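Alanine racemase (Actinobacillus succinogenes, PDB 3C3K) has the two-lobed periplasmic binding protein-like fold, whose family members generally hold small ligands in the cleft between their lobes. Local coordinates at residues E31-A34 with E35-Y39; N45-D49 with L50-R54; S105-D108 with V109-S112. All blocks are in the same frame, centred on the assembly; numbering follows the deposited sequence.

Contact 1 of 3, residues E31-A34 with E35-Y39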
loop_
_atom_site.group_PDB
_atom_site.type_symbol
_atom_site.label_atom_id
_atom_site.label_comp_id
_atom_site.label_asym_id
_atom_site.label_seq_id
_atom_site.Cartn_x
_atom_site.Cartn_y
_atom_site.Cartn_z
ATOM N N GLU B 31 -4.782 9.972 -10.472
ATOM C CA GLU B 31 -3.626 10.390 -11.256
ATOM C C GLU B 31 -3.891 10.218 -12.738
ATOM O O GLU B 31 -3.506 11.047 -13.538
ATOM C CB GLU B 31 -2.419 9.527 -10.929
ATOM C CG GLU B 31 -1.853 9.690 -9.556
ATOM C CD GLU B 31 -0.828 8.587 -9.200
ATOM O OE1 GLU B 31 -0.922 7.419 -9.703
ATOM O OE2 GLU B 31 0.078 8.928 -8.425
ATOM N N LYS B 32 -4.568 9.148 -13.105
ATOM C CA LYS B 32 -4.792 8.894 -14.528
ATOM C C LYS B 32 -5.610 10.004 -15.115
ATOM O O LYS B 32 -5.236 10.526 -16.118
ATOM C CB LYS B 32 -5.510 7.587 -14.755
ATOM C CG LYS B 32 -4.542 6.404 -14.871
ATOM C CD LYS B 32 -5.364 5.144 -14.844
ATOM C CE LYS B 32 -6.383 5.233 -16.004
ATOM N NZ LYS B 32 -6.984 3.896 -16.290
ATOM N N THR B 33 -6.725 10.352 -14.480
ATOM C CA THR B 33 -7.570 11.429 -15.017
ATOM C C THR B 33 -6.951 12.784 -14.892
ATOM O O THR B 33 -7.028 13.549 -15.837
ATOM C CB THR B 33 -9.018 11.342 -14.560
ATOM O OG1 THR B 33 -9.511 10.062 -14.998
ATOM C CG2 THR B 33 -9.879 12.438 -15.203
ATOM N N ALA B 34 -6.324 13.082 -13.748
ATOM C CA ALA B 34 -5.721 14.405 -13.529
ATOM C C ALA B 34 -4.632 14.676 -14.557
ATOM O O ALA B 34 -4.616 15.760 -15.136
ATOM C CB ALA B 34 -5.201 14.563 -12.063
ATOM N N GLU B 35 -3.779 13.686 -14.880
ATOM C CA GLU B 35 -2.611 13.975 -15.676
ATOM C C GLU B 35 -2.931 14.086 -17.178
ATOM O O GLU B 35 -2.088 14.568 -17.939
ATOM C CB GLU B 35 -1.499 12.957 -15.441
ATOM C CG GLU B 35 -1.076 12.878 -13.973
ATOM C CD GLU B 35 0.282 12.207 -13.717
ATOM O OE1 GLU B 35 0.509 11.091 -14.206
ATOM O OE2 GLU B 35 1.096 12.769 -12.965
ATOM N N LYS B 36 -4.136 13.678 -17.585
ATOM C CA LYS B 36 -4.664 13.928 -18.952
ATOM C C LYS B 36 -5.266 15.305 -19.104
ATOM O O LYS B 36 -5.595 15.739 -20.232
ATOM C CB LYS B 36 -5.805 12.969 -19.294
ATOM C CG LYS B 36 -5.338 11.544 -19.547
ATOM C CD LYS B 36 -4.455 11.377 -20.843
ATOM C CE LYS B 36 -4.099 9.903 -21.067
ATOM N NZ LYS B 36 -3.084 9.905 -22.177
ATOM N N ASN B 37 -5.461 15.959 -17.970
ATOM C CA ASN B 37 -6.090 17.253 -17.914
ATOM C C ASN B 37 -5.193 18.349 -17.433
ATOM O O ASN B 37 -5.703 19.399 -17.046
ATOM C CB ASN B 37 -7.326 17.154 -17.060
ATOM C CG ASN B 37 -8.444 16.463 -17.791
ATOM O OD1 ASN B 37 -9.116 17.080 -18.603
ATOM N ND2 ASN B 37 -8.653 15.188 -17.523
ATOM N N GLY B 38 -3.877 18.100 -17.410
ATOM C CA GLY B 38 -2.908 19.148 -17.123
ATOM C C GLY B 38 -2.691 19.331 -15.630
ATOM O O GLY B 38 -2.291 20.411 -15.155
ATOM N N TYR B 39 -2.942 18.293 -14.865
ATOM C CA TYR B 39 -2.699 18.395 -13.420
ATOM C C TYR B 39 -1.775 17.316 -12.958
ATOM O O TYR B 39 -1.821 16.222 -13.486
ATOM C CB TYR B 39 -4.019 18.287 -12.667
ATOM C CG TYR B 39 -4.861 19.519 -12.810
ATOM C CD1 TYR B 39 -4.705 20.599 -11.934
ATOM C CD2 TYR B 39 -5.844 19.604 -13.781
ATOM C CE1 TYR B 39 -5.440 21.751 -12.072
ATOM C CE2 TYR B 39 -6.590 20.770 -13.926
ATOM C CZ TYR B 39 -6.388 21.821 -13.035
ATOM O OH TYR B 39 -7.128 22.965 -13.135
#
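A34 and Y39 meet through the backbone: Y39 N donates to A34 O at 3.0 Å, closing a six-residue turn at the end of helix 21-35. The same carbonyl takes a second bond, from N37 N to A34 O, also 3.0 Å long. The two donors stand well out of the carbonyl plane, on opposite faces, so neither follows a lone pair and A34 O is held between them. One turn earlier, E35 N still makes an ordinary helical bond to E31 O, whereas the bond from K36 N to T33 O is weak.

A side-chain bond supplements these. The amide of N37 turns back along the chain, N37 ND2 meeting T33 O at 2.9 Å and nearly straight (168°). CG of N37 lies opposite its own carbonyl carbon (chi1 -75°), which brings the amide alongside T33 with the acceptor in the amide plane. N37 ND2 also passes 3.8 Å from T33 CG2, the two side chains pointing the same way.

Apolar contact is slight: CB of A34 lies 4.0 Å from CB of Y39, and both side chains touch L11 of strand 9-15. The carboxylates look elsewhere. E31 OE2 accepts from N45 ND2 of the second subunit, and E35 bridges R40 of its own chain and R52 of the second subunit.

G38, with a positive phi of 85°, adopts the left-handed conformation that reverses the chain, one glycine tolerates readily. Chemically, the last turn exchanges helical bonding for a doubly occupied carbonyl and a side-chain amide bond from asparagine to the preceding one, satisfying both acceptors as the chain enters strand 39-45 and leaving the acidic side chains to join the subunits.

Contact 2 of 3, residues N45-D49 with L50-R54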
loop_
_atom_site.group_PDB
_atom_site.type_symbol
_atom_site.label_atom_id
_atom_site.label_comp_id
_atom_site.label_asym_id
_atom_site.label_seq_id
_atom_site.Cartn_x
_atom_site.Cartn_y
_atom_site.Cartn_z
ATOM N N ASN B 45 -1.323 12.456 3.869
ATOM C CA ASN B 45 -1.810 11.298 4.587
ATOM C C ASN B 45 -2.443 11.819 5.840
ATOM O O ASN B 45 -1.829 11.832 6.921
ATOM C CB ASN B 45 -0.671 10.313 4.936
ATOM C CG ASN B 45 -1.203 9.052 5.533
ATOM O OD1 ASN B 45 -2.177 8.480 5.000
ATOM N ND2 ASN B 45 -0.625 8.626 6.678
ATOM N N THR B 46 -3.690 12.257 5.693
ATOM C CA THR B 46 -4.365 13.056 6.755
ATOM C C THR B 46 -4.915 12.130 7.821
ATOM O O THR B 46 -4.939 12.450 9.018
ATOM C CB THR B 46 -5.500 13.984 6.150
ATOM O OG1 THR B 46 -6.264 13.247 5.194
ATOM C CG2 THR B 46 -4.917 15.145 5.418
ATOM N N GLU B 47 -5.392 10.966 7.391
ATOM C CA GLU B 47 -6.007 9.992 8.337
ATOM C C GLU B 47 -7.063 10.578 9.250
ATOM O O GLU B 47 -7.093 10.271 10.488
ATOM C CB GLU B 47 -4.935 9.365 9.214
ATOM C CG GLU B 47 -3.799 8.784 8.417
ATOM C CD GLU B 47 -2.835 7.975 9.279
ATOM O OE1 GLU B 47 -1.794 8.482 9.735
ATOM O OE2 GLU B 47 -3.121 6.800 9.490
ATOM N N SER B 48 -7.885 11.464 8.684
ATOM C CA SER B 48 -8.921 12.141 9.416
ATOM C C SER B 48 -8.468 12.767 10.717
ATOM O O SER B 48 -9.184 12.768 11.732
ATOM C CB SER B 48 -10.098 11.197 9.636
ATOM O OG SER B 48 -10.482 10.655 8.372
ATOM N N ASP B 49 -7.250 13.276 10.682
ATOM C CA ASP B 49 -6.627 14.030 11.750
ATOM C C ASP B 49 -6.766 15.476 11.363
ATOM O O ASP B 49 -6.224 15.919 10.323
ATOM C CB ASP B 49 -5.145 13.654 11.803
ATOM C CG ASP B 49 -4.389 14.398 12.858
ATOM O OD1 ASP B 49 -4.753 15.561 13.157
ATOM O OD2 ASP B 49 -3.417 13.817 13.391
ATOM N N LEU B 50 -7.514 16.204 12.180
ATOM C CA LEU B 50 -7.959 17.544 11.806
ATOM C C LEU B 50 -6.810 18.507 11.694
ATOM O O LEU B 50 -6.830 19.392 10.815
ATOM C CB LEU B 50 -8.957 18.058 12.814
ATOM C CG LEU B 50 -9.652 19.361 12.488
ATOM C CD1 LEU B 50 -10.450 19.227 11.224
ATOM C CD2 LEU B 50 -10.601 19.659 13.692
ATOM N N ALA B 51 -5.793 18.292 12.532
ATOM C CA ALA B 51 -4.645 19.179 12.524
ATOM C C ALA B 51 -3.888 18.982 11.224
ATOM O O ALA B 51 -3.463 19.953 10.608
ATOM C CB ALA B 51 -3.754 18.944 13.718
ATOM N N ARG B 52 -3.695 17.728 10.817
ATOM C CA ARG B 52 -3.082 17.470 9.504
ATOM C C ARG B 52 -3.875 18.098 8.359
ATOM O O ARG B 52 -3.319 18.690 7.471
ATOM C CB ARG B 52 -2.974 15.972 9.249
ATOM C CG ARG B 52 -1.816 15.358 9.880
ATOM C CD ARG B 52 -1.650 13.925 9.387
ATOM N NE ARG B 52 -0.744 13.195 10.249
ATOM C CZ ARG B 52 -0.674 11.865 10.361
ATOM N NH1 ARG B 52 -1.477 11.071 9.646
ATOM N NH2 ARG B 52 0.214 11.331 11.202
ATOM N N SER B 53 -5.198 17.954 8.383
ATOM C CA SER B 53 -6.039 18.477 7.320
ATOM C C SER B 53 -5.929 19.976 7.209
ATOM O O SER B 53 -5.738 20.507 6.114
ATOM C CB SER B 53 -7.479 18.171 7.605
ATOM O OG SER B 53 -7.614 16.787 7.776
ATOM N N ARG B 54 -6.069 20.652 8.341
ATOM C CA ARG B 54 -5.988 22.100 8.349
ATOM C C ARG B 54 -4.676 22.568 7.760
ATOM O O ARG B 54 -4.597 23.573 7.013
ATOM C CB ARG B 54 -6.136 22.614 9.778
ATOM C CG ARG B 54 -7.572 22.647 10.197
ATOM C CD ARG B 54 -7.794 23.252 11.604
ATOM N NE ARG B 54 -9.244 23.345 11.762
ATOM C CZ ARG B 54 -9.931 23.171 12.892
ATOM N NH1 ARG B 54 -9.310 22.901 14.043
ATOM N NH2 ARG B 54 -11.262 23.269 12.849
#
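D49 is the N-cap of helix 50-56, at the end of the loop that follows strand 39-45, and its carboxylate reaches over the first turn. With CG opposite the backbone N (chi1 179°), D49 OD1 swings forward to accept from A51 N at 3.0 Å, closing an Asx turn, and more weakly from R52 N at 3.4 Å. Helical bonding starts at the same residue: S53 N donates to D49 O, in the carbonyl plane, at 3.0 Å. The hydroxyl of S53 is hydrogen-bonded to E76.

R52 runs extended back along the loop. R52 NH1 forms a salt bridge with E47 OE1 at 2.6 Å, entering on the anti lone pair; carboxylate and guanidinium are nearly coplanar, 18° apart. A weak bond from R52 NH1 to N45 O, 2.9 Å, ties the arginine to the backbone of N45. D49 OD2 lies over a guanidinium face, 4.2 Å from R52 NE, so it is related to the arginine by charge alone.

E47 and S48 both have left-handed backbone angles, and D49 N returns to T46 O, which turns the chain tightly into the helix. From the second subunit, E35 OE2 accepts from R52 NE. The arrangement is typical of an aspartate-capped helix start in a parallel alpha/beta lobe, here placed at the dimer interface.

Contact 3 of 3, residues S105-D108 with V109-S112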
loop_
_atom_site.group_PDB
_atom_site.type_symbol
_atom_site.label_atom_id
_atom_site.label_comp_id
_atom_site.label_asym_id
_atom_site.label_seq_id
_atom_site.Cartn_x
_atom_site.Cartn_y
_atom_site.Cartn_z
ATOM N N SER B 105 -18.746 7.084 -4.522
ATOM C CA SER B 105 -18.574 5.934 -3.613
ATOM C C SER B 105 -19.481 4.799 -4.056
ATOM O O SER B 105 -20.175 4.905 -5.069
ATOM C CB SER B 105 -18.908 6.279 -2.164
ATOM O OG SER B 105 -20.202 6.752 -2.068
ATOM N N ILE B 106 -19.438 3.689 -3.322
ATOM C CA ILE B 106 -20.414 2.642 -3.479
ATOM C C ILE B 106 -21.485 2.807 -2.393
ATOM O O ILE B 106 -21.354 3.668 -1.502
ATOM C CB ILE B 106 -19.756 1.226 -3.319
ATOM C CG1 ILE B 106 -19.280 1.020 -1.859
ATOM C CG2 ILE B 106 -18.654 1.040 -4.384
ATOM C CD1 ILE B 106 -19.067 -0.411 -1.421
ATOM N N ASP B 107 -22.519 1.948 -2.450
ATOM C CA ASP B 107 -23.529 1.878 -1.390
ATOM C C ASP B 107 -23.108 0.811 -0.355
ATOM O O ASP B 107 -23.340 -0.363 -0.543
ATOM C CB ASP B 107 -24.883 1.485 -2.007
ATOM C CG ASP B 107 -26.006 1.447 -0.997
ATOM O OD1 ASP B 107 -25.809 1.364 0.230
ATOM O OD2 ASP B 107 -27.143 1.473 -1.438
ATOM N N ASP B 108 -22.542 1.242 0.760
ATOM C CA ASP B 108 -22.026 0.352 1.777
ATOM C C ASP B 108 -23.097 -0.447 2.476
ATOM O O ASP B 108 -22.864 -1.597 2.899
ATOM C CB ASP B 108 -21.193 1.130 2.767
ATOM C CG ASP B 108 -19.814 1.479 2.190
ATOM O OD1 ASP B 108 -19.129 0.519 1.872
ATOM O OD2 ASP B 108 -19.465 2.651 1.976
ATOM N N VAL B 109 -24.256 0.157 2.664
ATOM C CA VAL B 109 -25.355 -0.573 3.343
ATOM C C VAL B 109 -25.851 -1.682 2.486
ATOM O O VAL B 109 -25.967 -2.767 2.984
ATOM C CB VAL B 109 -26.523 0.338 3.729
ATOM C CG1 VAL B 109 -27.676 -0.492 4.425
ATOM C CG2 VAL B 109 -26.023 1.296 4.694
ATOM N N ALA B 110 -26.064 -1.450 1.180
ATOM C CA ALA B 110 -26.554 -2.535 0.324
ATOM C C ALA B 110 -25.524 -3.670 0.203
ATOM O O ALA B 110 -25.909 -4.844 0.255
ATOM C CB ALA B 110 -26.960 -2.051 -1.102
ATOM N N ALA B 111 -24.244 -3.338 0.011
ATOM C CA ALA B 111 -23.195 -4.366 -0.058
ATOM C C ALA B 111 -23.111 -5.189 1.217
ATOM O O ALA B 111 -22.974 -6.382 1.103
ATOM C CB ALA B 111 -21.847 -3.750 -0.352
ATOM N N SER B 112 -23.107 -4.566 2.417
ATOM C CA SER B 112 -22.972 -5.373 3.605
ATOM C C SER B 112 -24.171 -6.225 3.936
ATOM O O SER B 112 -23.993 -7.323 4.411
ATOM C CB SER B 112 -22.483 -4.585 4.818
ATOM O OG SER B 112 -23.088 -3.353 4.744
#
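The first torsion of D107 sets CG opposite its backbone N (chi1 -177°), swinging the carboxylate forward over the first turn of helix 108-121, where D107 OD1 accepts from A110 N at 3.0 Å. The bond is nearly straight at the hydrogen (170°), yet the donor comes from above the carboxylate plane rather than along it. D107 OD2 lies 3.5 Å from A110 CB, and so the whole carboxylate rests against the alanine. V109 N is also near, 3.1 Å from D107 OD1.

D107 contributes its backbone as well. A111 N points almost down the axis of the carbonyl of D107, at 3.2 Å from its O, and this is the first full helical bond of the turn. The next acceptor, D108 O, is gripped twice by one residue: S112 N lies 3.0 Å from D108 O, and S112 OG donates to that same oxygen at 2.6 Å. A chi1 of 38° folds the S112 hydroxyl back against the preceding turn, where it supplements the helical bond.

The carboxylate of D108 has its partner elsewhere: OD1 forms a salt bridge with R142, and the side chain packs against Y138, H141 and F219, about 5 Å from a bound glycerol. A slight apolar contact is added by I106, whose CD1 lies 4.5 Å from A111 CB.

Strand 102-105 belongs to the six-stranded sheet, while helix 108-121 leads into strand 127-131 of the four-stranded one. The arrangement is an aspartate N-cap at a crossover between the two lobes, a connection characteristic of the periplasmic binding protein-like fold.

Overall arrangement
The three contacts follow one another along the chain without touching. Contacts 1 and 2 lie at the two ends of strand 39-45, the outermost strand of the six-stranded parallel sheet, with centres about 24 Å apart; contact 1 closes helix 21-35 and contact 2 opens helix 50-56. Both face the second subunit, contact 1 of each chain pairing with contact 2 of the other. Contact 3, about 28 Å from contact 1 and 25 Å from contact 2, centre to centre, touches no other chain. It opens helix 108-121 where the chain passes between the two sheets. Two contacts thus serve the dimer interface and the third the connection between lobes.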